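Long-range contact in ferric uptake regulation protein (Vibrio cholerae, PDB 2W57), which probably represses iron-uptake genes by binding DNA as a metal-dependent dimeric transcription regulator when iron is plentiful: residues 84-92 against 101-109. Residues are numbered along the deposited sequence; the frame is centred on the assembly and turned at random.
Sequences TQHHHDHLV and EFSDDVIEQ. With ZN (zinc ion), chain C; ZN (zinc ion), chain D.
Phe102 and Asp89 form an antiparallel hydrogen-bonded pair in the dense part. Asp89 N reaches Phe102 O at 2.8 Å, and Phe102 N returns a longer bond to Asp89 O, meeting it from above the carbonyl plane. Phe102 CG lies between the backbone N and the carbonyl carbon (chi1 70°), which brings the ring against the backbone and CB of Asp89; CB sits over one face, 4.0 Å from the centroid, in a CH-pi contact. Leu127 and Leu129 of strand 121-132 and Ile114 of the second subunit also pack against Phe102. Equally close, the Glu101 carboxylate stacks over one face of the His88 ring, offset toward its rim, planes 28° apart.

The hairpin of strands 89-93 and 99-102 belongs to the small mixed sheet of the Fur dimerization domain, and it illustrates how one strand can serve two metals: neighbours Asp89 and His90 leave by opposite faces and reach different zinc ions. Asp89 OD2 binds one with His87 NE2 and Glu108 OE2, 2.1 Å from the metal, while His125 completes the set. A second zinc ion is held by His88 NE2 and His90 NE2, with His33 and Glu81 completing the site.

Toward solvent the fit slackens: Ser103 OG comes no closer than 3.9 Å to His87 O.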
ATOM      1  N   THR A  84       2.192  -8.510 -15.653  1.00 34.51           N
ATOM      2  CA  THR A  84       2.737  -9.798 -16.103  1.00 36.14           C
ATOM      3  C   THR A  84       2.135 -10.909 -15.243  1.00 36.88           C
ATOM      4  O   THR A  84       1.760 -10.670 -14.100  1.00 36.88           O
ATOM      5  CB  THR A  84       4.296  -9.879 -16.008  1.00 36.25           C
ATOM      6  OG1 THR A  84       4.730  -9.375 -14.739  1.00 37.17           O
ATOM      7  CG2 THR A  84       4.981  -9.084 -17.137  1.00 36.93           C
ATOM      8  N   GLN A  85       2.042 -12.118 -15.794  1.00 38.25           N
ATOM      9  CA  GLN A  85       1.683 -13.317 -15.022  1.00 39.31           C
ATOM     10  C   GLN A  85       2.810 -13.702 -14.048  1.00 39.48           C
ATOM     11  O   GLN A  85       2.549 -14.254 -12.972  1.00 39.99           O
ATOM     12  CB  GLN A  85       1.392 -14.495 -15.951  1.00 39.32           C
ATOM     13  CG  GLN A  85       0.414 -14.209 -17.112  1.00 40.41           C
ATOM     14  CD  GLN A  85       0.384 -15.341 -18.162  1.00 41.01           C
ATOM     15  OE1 GLN A  85       0.745 -16.493 -17.876  1.00 43.01           O
ATOM     16  NE2 GLN A  85      -0.052 -15.009 -19.382  1.00 41.83           N
ATOM     17  N   HIS A  86       4.054 -13.394 -14.427  1.00 39.59           N
ATOM     18  CA  HIS A  86       5.238 -13.658 -13.594  1.00 39.71           C
ATOM     19  C   HIS A  86       5.228 -12.870 -12.281  1.00 39.18           C
ATOM     20  O   HIS A  86       5.498 -11.659 -12.239  1.00 39.14           O
ATOM     21  CB  HIS A  86       6.535 -13.395 -14.367  1.00 40.13           C
ATOM     22  CG  HIS A  86       6.519 -13.913 -15.777  1.00 42.97           C
ATOM     23  ND1 HIS A  86       6.272 -15.237 -16.085  1.00 45.09           N
ATOM     24  CD2 HIS A  86       6.725 -13.283 -16.960  1.00 44.46           C
ATOM     25  CE1 HIS A  86       6.319 -15.398 -17.396  1.00 45.17           C
ATOM     26  NE2 HIS A  86       6.596 -14.230 -17.950  1.00 45.83           N
ATOM     27  N   HIS A  87       4.911 -13.597 -11.214  1.00 38.35           N
ATOM     28  CA  HIS A  87       4.829 -13.075  -9.863  1.00 37.49           C
ATOM     29  C   HIS A  87       6.181 -12.602  -9.343  1.00 36.99           C
ATOM     30  O   HIS A  87       7.184 -13.304  -9.476  1.00 36.91           O
ATOM     31  CB  HIS A  87       4.284 -14.164  -8.933  1.00 37.30           C
ATOM     32  CG  HIS A  87       4.303 -13.788  -7.485  1.00 37.87           C
ATOM     33  ND1 HIS A  87       3.281 -13.077  -6.891  1.00 38.26           N
ATOM     34  CD2 HIS A  87       5.219 -14.020  -6.514  1.00 37.61           C
ATOM     35  CE1 HIS A  87       3.569 -12.884  -5.615  1.00 38.69           C
ATOM     36  NE2 HIS A  87       4.739 -13.445  -5.361  1.00 39.11           N
ATOM     37  N   HIS A  88       6.198 -11.410  -8.745  1.00 36.32           N
ATOM     38  CA  HIS A  88       7.342 -10.979  -7.943  1.00 35.51           C
ATOM     39  C   HIS A  88       6.929 -10.161  -6.695  1.00 35.16           C
ATOM     40  O   HIS A  88       5.773  -9.748  -6.539  1.00 34.92           O
ATOM     41  CB  HIS A  88       8.396 -10.257  -8.803  1.00 35.39           C
ATOM     42  CG  HIS A  88       7.883  -9.033  -9.498  1.00 35.41           C
ATOM     43  ND1 HIS A  88       7.070  -9.089 -10.610  1.00 35.80           N
ATOM     44  CD2 HIS A  88       8.083  -7.719  -9.247  1.00 35.60           C
ATOM     45  CE1 HIS A  88       6.785  -7.863 -11.010  1.00 35.26           C
ATOM     46  NE2 HIS A  88       7.391  -7.013 -10.202  1.00 35.66           N
ATOM     47  N   ASP A  89       7.887  -9.979  -5.795  1.00 34.39           N
ATOM     48  CA  ASP A  89       7.725  -9.115  -4.641  1.00 33.81           C
ATOM     49  C   ASP A  89       8.758  -8.017  -4.748  1.00 33.58           C
ATOM     50  O   ASP A  89       9.531  -8.000  -5.708  1.00 33.65           O
ATOM     51  CB  ASP A  89       7.875  -9.920  -3.360  1.00 33.53           C
ATOM     52  CG  ASP A  89       6.825 -10.980  -3.251  1.00 33.11           C
ATOM     53  OD1 ASP A  89       5.631 -10.626  -3.371  1.00 33.15           O
ATOM     54  OD2 ASP A  89       7.182 -12.163  -3.081  1.00 31.96           O
ATOM     55  N   HIS A  90       8.771  -7.091  -3.795  1.00 33.11           N
ATOM     56  CA  HIS A  90       9.534  -5.870  -3.996  1.00 33.09           C
ATOM     57  C   HIS A  90      10.401  -5.499  -2.827  1.00 33.16           C
ATOM     58  O   HIS A  90       9.989  -5.550  -1.678  1.00 32.95           O
ATOM     59  CB  HIS A  90       8.613  -4.700  -4.365  1.00 33.18           C
ATOM     60  CG  HIS A  90       7.644  -5.015  -5.464  1.00 32.74           C
ATOM     61  ND1 HIS A  90       6.476  -5.721  -5.247  1.00 32.47           N
ATOM     62  CD2 HIS A  90       7.667  -4.723  -6.786  1.00 32.83           C
ATOM     63  CE1 HIS A  90       5.826  -5.853  -6.391  1.00 33.69           C
ATOM     64  NE2 HIS A  90       6.524  -5.251  -7.339  1.00 33.35           N
ATOM     65  N   LEU A  91      11.623  -5.132  -3.154  1.00 33.99           N
ATOM     66  CA  LEU A  91      12.557  -4.597  -2.199  1.00 35.38           C
ATOM     67  C   LEU A  91      12.763  -3.158  -2.636  1.00 36.25           C
ATOM     68  O   LEU A  91      13.044  -2.894  -3.798  1.00 36.50           O
ATOM     69  CB  LEU A  91      13.847  -5.417  -2.246  1.00 35.29           C
ATOM     70  CG  LEU A  91      15.110  -5.032  -1.481  1.00 35.58           C
ATOM     71  CD1 LEU A  91      14.924  -5.190   0.010  1.00 35.91           C
ATOM     72  CD2 LEU A  91      16.264  -5.902  -1.976  1.00 35.60           C
ATOM     73  N   VAL A  92      12.583  -2.222  -1.722  1.00 37.68           N
ATOM     74  CA  VAL A  92      12.551  -0.821  -2.091  1.00 39.40           C
ATOM     75  C   VAL A  92      13.622  -0.059  -1.324  1.00 41.36           C
ATOM     76  O   VAL A  92      13.706  -0.175  -0.092  1.00 41.54           O
ATOM     77  CB  VAL A  92      11.157  -0.240  -1.801  1.00 39.14           C
ATOM     78  CG1 VAL A  92      11.058   1.218  -2.204  1.00 38.43           C
ATOM     79  CG2 VAL A  92      10.098  -1.069  -2.504  1.00 38.99           C
ATOM     80  N   GLU A 101      13.047  -6.477  -7.787  1.00 36.58           N
ATOM     81  CA  GLU A 101      12.077  -7.562  -7.805  1.00 36.64           C
ATOM     82  C   GLU A 101      12.756  -8.820  -7.306  1.00 36.48           C
ATOM     83  O   GLU A 101      13.918  -9.060  -7.627  1.00 36.65           O
ATOM     84  CB  GLU A 101      11.584  -7.827  -9.226  1.00 36.60           C
ATOM     85  CG  GLU A 101      11.121  -6.608  -9.981  1.00 37.74           C
ATOM     86  CD  GLU A 101      10.568  -6.962 -11.338  1.00 39.15           C
ATOM     87  OE1 GLU A 101      10.904  -8.048 -11.846  1.00 40.02           O
ATOM     88  OE2 GLU A 101       9.801  -6.159 -11.907  1.00 40.17           O
ATOM     89  N   PHE A 102      12.041  -9.625  -6.528  1.00 36.29           N
ATOM     90  CA  PHE A 102      12.535 -10.939  -6.129  1.00 36.31           C
ATOM     91  C   PHE A 102      11.382 -11.920  -5.996  1.00 36.40           C
ATOM     92  O   PHE A 102      10.222 -11.520  -5.892  1.00 35.99           O
ATOM     93  CB  PHE A 102      13.350 -10.863  -4.826  1.00 36.31           C
ATOM     94  CG  PHE A 102      12.524 -10.560  -3.598  1.00 36.57           C
ATOM     95  CD1 PHE A 102      12.232  -9.243  -3.241  1.00 36.44           C
ATOM     96  CD2 PHE A 102      12.047 -11.592  -2.792  1.00 36.50           C
ATOM     97  CE1 PHE A 102      11.472  -8.957  -2.107  1.00 35.98           C
ATOM     98  CE2 PHE A 102      11.286 -11.314  -1.657  1.00 36.99           C
ATOM     99  CZ  PHE A 102      10.998  -9.989  -1.318  1.00 36.37           C
ATOM    100  N   SER A 103      11.715 -13.206  -6.013  1.00 36.89           N
ATOM    101  CA  SER A 103      10.741 -14.264  -5.796  1.00 37.58           C
ATOM    102  C   SER A 103      11.408 -15.447  -5.094  1.00 37.47           C
ATOM    103  O   SER A 103      11.943 -16.340  -5.737  1.00 37.84           O
ATOM    104  CB  SER A 103      10.103 -14.693  -7.123  1.00 37.75           C
ATOM    105  OG  SER A 103       9.052 -15.620  -6.900  1.00 39.03           O
ATOM    106  N   ASP A 104      11.365 -15.433  -3.769  1.00 37.50           N
ATOM    107  CA  ASP A 104      12.006 -16.437  -2.947  1.00 37.55           C
ATOM    108  C   ASP A 104      11.084 -17.636  -2.746  1.00 37.92           C
ATOM    109  O   ASP A 104       9.925 -17.470  -2.364  1.00 38.22           O
ATOM    110  CB  ASP A 104      12.359 -15.823  -1.600  1.00 37.50           C
ATOM    111  CG  ASP A 104      13.268 -16.705  -0.773  1.00 38.08           C
ATOM    112  OD1 ASP A 104      14.436 -16.917  -1.189  1.00 38.35           O
ATOM    113  OD2 ASP A 104      12.818 -17.175   0.299  1.00 37.78           O
ATOM    114  N   ASP A 105      11.607 -18.839  -2.996  1.00 38.06           N
ATOM    115  CA  ASP A 105      10.855 -20.097  -2.841  1.00 38.04           C
ATOM    116  C   ASP A 105      10.474 -20.400  -1.394  1.00 37.39           C
ATOM    117  O   ASP A 105       9.377 -20.901  -1.122  1.00 37.13           O
ATOM    118  CB  ASP A 105      11.676 -21.273  -3.375  1.00 38.49           C
ATOM    119  CG  ASP A 105      12.129 -21.061  -4.795  1.00 40.17           C
ATOM    120  OD1 ASP A 105      11.258 -20.818  -5.661  1.00 42.24           O
ATOM    121  OD2 ASP A 105      13.355 -21.136  -5.044  1.00 42.04           O
ATOM    122  N   VAL A 106      11.396 -20.120  -0.479  1.00 36.63           N
ATOM    123  CA  VAL A 106      11.196 -20.446   0.927  1.00 36.28           C
ATOM    124  C   VAL A 106      10.071 -19.570   1.499  1.00 36.09           C
ATOM    125  O   VAL A 106       9.131 -20.080   2.133  1.00 35.88           O
ATOM    126  CB  VAL A 106      12.514 -20.318   1.750  1.00 36.31           C
ATOM    127  CG1 VAL A 106      12.259 -20.591   3.219  1.00 36.02           C
ATOM    128  CG2 VAL A 106      13.601 -21.272   1.210  1.00 35.68           C
ATOM    129  N   ILE A 107      10.159 -18.265   1.242  1.00 35.50           N
ATOM    130  CA  ILE A 107       9.099 -17.338   1.612  1.00 35.00           C
ATOM    131  C   ILE A 107       7.776 -17.751   0.973  1.00 34.99           C
ATOM    132  O   ILE A 107       6.773 -17.887   1.674  1.00 34.98           O
ATOM    133  CB  ILE A 107       9.447 -15.874   1.262  1.00 34.99           C
ATOM    134  CG1 ILE A 107      10.624 -15.400   2.118  1.00 33.94           C
ATOM    135  CG2 ILE A 107       8.222 -14.961   1.451  1.00 34.55           C
ATOM    136  CD1 ILE A 107      11.228 -14.110   1.664  1.00 32.43           C
ATOM    137  N   GLU A 108       7.773 -17.988  -0.337  1.00 34.84           N
ATOM    138  CA  GLU A 108       6.548 -18.425  -1.001  1.00 35.10           C
ATOM    139  C   GLU A 108       5.928 -19.619  -0.278  1.00 35.31           C
ATOM    140  O   GLU A 108       4.737 -19.598   0.015  1.00 35.58           O
ATOM    141  CB  GLU A 108       6.763 -18.733  -2.490  1.00 35.06           C
ATOM    142  CG  GLU A 108       7.082 -17.523  -3.396  1.00 35.52           C
ATOM    143  CD  GLU A 108       6.182 -16.302  -3.161  1.00 36.42           C
ATOM    144  OE1 GLU A 108       4.970 -16.463  -2.891  1.00 37.01           O
ATOM    145  OE2 GLU A 108       6.699 -15.171  -3.248  1.00 36.31           O
ATOM    146  N   GLN A 109       6.741 -20.626   0.050  1.00 35.68           N
ATOM    147  CA  GLN A 109       6.267 -21.831   0.760  1.00 35.82           C
ATOM    148  C   GLN A 109       5.763 -21.546   2.175  1.00 35.95           C
ATOM    149  O   GLN A 109       4.720 -22.068   2.585  1.00 35.96           O
ATOM    150  CB  GLN A 109       7.356 -22.914   0.788  1.00 36.04           C
ATOM    151  CG  GLN A 109       6.996 -24.214   1.560  1.00 36.51           C
ATOM    152  CD  GLN A 109       5.724 -24.917   1.048  1.00 37.90           C
ATOM    153  OE1 GLN A 109       5.259 -24.686  -0.081  1.00 38.33           O
ATOM    154  NE2 GLN A 109       5.160 -25.782   1.888  1.00 37.52           N
TER
HETATM  155 ZN    ZN C 201       5.656 -13.360  -3.286  1.00 40.76          ZN
HETATM  156 ZN    ZN D 202       6.828  -5.088  -9.674  1.00 43.51          ZN